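Local coordinates for 4-hydroxy-tetrahydrodipicolinate synthase (Methylacidiphilum fumariolicum SolV, PDB 6T3T) that catalyses the condensation of pyruvate with aspartate beta-semialdehyde to 4-hydroxy-tetrahydrodipicolinate, a step of lysine biosynthesis, through a Schiff-base intermediate characteristic of its family, at the interface of chains A and B. Sequence-based numbering; all coordinates share one arbitrary frame. Chains: chain A/B, 4-hydroxy-tetrahydrodipicolinate synthase.

The interface of chains A and B. Residues chain A 80-82, 105, 108, 117-118; chain B 50, 269-270.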
loop_
_atom_site.group_PDB
_atom_site.type_symbol
_atom_site.label_atom_id
_atom_site.label_comp_id
_atom_site.label_asym_id
_atom_site.label_seq_id
_atom_site.Cartn_x
_atom_site.Cartn_y
_atom_site.Cartn_z
ATOM N N ASN A 80 -14.019 8.240 18.402
ATOM C CA ASN A 80 -14.633 8.304 17.079
ATOM C C ASN A 80 -16.091 8.747 17.156
ATOM O O ASN A 80 -16.786 8.740 16.137
ATOM C CB ASN A 80 -14.515 6.962 16.348
ATOM C CG ASN A 80 -15.230 5.844 17.064
ATOM O OD1 ASN A 80 -15.788 6.035 18.151
ATOM N ND2 ASN A 80 -15.229 4.665 16.454
ATOM N N SER A 81 -16.564 9.084 18.353
ATOM C CA SER A 81 -17.818 9.795 18.565
ATOM C C SER A 81 -17.503 11.225 18.981
ATOM O O SER A 81 -16.861 11.452 20.022
ATOM C CB SER A 81 -18.663 9.116 19.637
ATOM O OG SER A 81 -19.679 10.007 20.077
ATOM N N THR A 82 -17.964 12.183 18.175
ATOM C CA THR A 82 -17.720 13.584 18.484
ATOM C C THR A 82 -18.312 13.948 19.841
ATOM O O THR A 82 -17.673 14.634 20.637
ATOM C CB THR A 82 -18.294 14.452 17.368
ATOM O OG1 THR A 82 -17.743 14.022 16.111
ATOM C CG2 THR A 82 -18.011 15.933 17.587
ATOM N N PRO A 105 -10.866 10.399 14.521
ATOM C CA PRO A 105 -11.772 9.249 14.592
ATOM C C PRO A 105 -11.195 8.022 13.907
ATOM O O PRO A 105 -10.628 8.100 12.818
ATOM C CB PRO A 105 -13.029 9.754 13.878
ATOM C CG PRO A 105 -13.070 11.205 14.206
ATOM C CD PRO A 105 -11.592 11.646 14.246
ATOM N N ASN A 108 -14.628 4.490 11.797
ATOM C CA ASN A 108 -15.750 4.929 10.963
ATOM C C ASN A 108 -15.308 5.748 9.759
ATOM O O ASN A 108 -16.145 6.050 8.904
ATOM C CB ASN A 108 -16.814 5.695 11.782
ATOM C CG ASN A 108 -16.226 6.731 12.719
ATOM O OD1 ASN A 108 -15.060 7.122 12.587
ATOM N ND2 ASN A 108 -17.034 7.169 13.703
ATOM N N ARG A 117 -15.530 19.110 10.762
ATOM C CA ARG A 117 -16.651 19.312 11.684
ATOM C C ARG A 117 -16.396 18.670 13.042
ATOM O O ARG A 117 -16.779 19.228 14.075
ATOM C CB ARG A 117 -17.934 18.756 11.088
ATOM C CG ARG A 117 -18.386 19.476 9.840
ATOM C CD ARG A 117 -19.647 18.853 9.293
ATOM N NE ARG A 117 -19.939 19.331 7.939
ATOM C CZ ARG A 117 -20.635 20.427 7.676
ATOM N NH1 ARG A 117 -21.123 21.153 8.674
ATOM N NH2 ARG A 117 -20.843 20.803 6.423
ATOM N N HIS A 118 -15.774 17.485 13.062
ATOM C CA HIS A 118 -15.506 16.799 14.323
ATOM C C HIS A 118 -14.582 17.636 15.202
ATOM O O HIS A 118 -14.895 17.944 16.360
ATOM C CB HIS A 118 -14.887 15.431 14.038
ATOM C CG HIS A 118 -14.369 14.711 15.241
ATOM N ND1 HIS A 118 -15.174 13.922 16.036
ATOM C CD2 HIS A 118 -13.116 14.610 15.752
ATOM C CE1 HIS A 118 -14.440 13.376 16.990
ATOM N NE2 HIS A 118 -13.188 13.771 16.836
ATOM N N THR B 50 -21.480 5.857 17.031
ATOM C CA THR B 50 -22.122 7.056 17.541
ATOM C C THR B 50 -23.443 6.763 18.250
ATOM O O THR B 50 -24.120 7.695 18.685
ATOM C CB THR B 50 -22.300 8.069 16.410
ATOM O OG1 THR B 50 -22.907 7.440 15.278
ATOM C CG2 THR B 50 -20.909 8.609 15.972
ATOM N N LEU B 269 -22.006 13.284 13.883
ATOM C CA LEU B 269 -20.594 13.554 13.686
ATOM C C LEU B 269 -19.775 12.495 14.426
ATOM O O LEU B 269 -20.153 12.062 15.531
ATOM C CB LEU B 269 -20.251 14.956 14.179
ATOM C CG LEU B 269 -20.827 16.078 13.317
ATOM C CD1 LEU B 269 -20.628 17.441 13.968
ATOM C CD2 LEU B 269 -20.223 16.067 11.905
ATOM N N PRO B 270 -18.647 12.063 13.869
ATOM C CA PRO B 270 -17.877 12.698 12.793
ATOM C C PRO B 270 -18.298 12.400 11.343
ATOM O O PRO B 270 -17.626 12.883 10.414
ATOM C CB PRO B 270 -16.470 12.156 13.055
ATOM C CG PRO B 270 -16.752 10.722 13.530
ATOM C CD PRO B 270 -18.022 10.815 14.342
#
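B:Pro270, which follows a cis peptide bond, pushes its ring between A:Pro105, A:His118 and A:Asn108, a clear example of how a proline at a bend can plug a neighbouring subunit in a homotetramer built as a dimer of dimers. Its CB meets A:Pro105 CG at 3.7 Å, the two rings running antiparallel, and the same CB packs against A:His118 CB at 3.8 Å. A:Pro105 CG also sits over the centre of one face of the A:His118 imidazole, 3.6 Å above its plane, a cover that may limit the tilt of that ring, which lies alongside B:Pro270. Beside it, B:Leu269 crosses A:Arg117 at about a right angle; the leucine methyl CD2 touches A:Arg117 CB at 3.6 Å, low on an arginine chain stretched out as far as NE. Towards the polar rim, A:Thr82 turns its hydroxyl OG1 anti to its own carbonyl carbon (chi1 -55°), over the B:Leu269–B:Pro270 peptide. That hydroxyl hydrogen-bonds A:His118 ND1 at 2.6 Å, with the donor not settled by the geometry, while the A:Thr82 backbone N makes a weak bond to B:Leu269 O at 3.4 Å. Farther out, the B:Thr50 methyl CG2 approaches A:Asn80 O loosely. The side chain of A:Asn108 crosses the B:Pro270 ring and steadies the A:Asn80 carbonyl from within chain A: ND2 donates to A:Asn80 O at 2.9 Å, the acceptor lying nearly in the amide plane and the donor tilted 22° from the carbonyl plane.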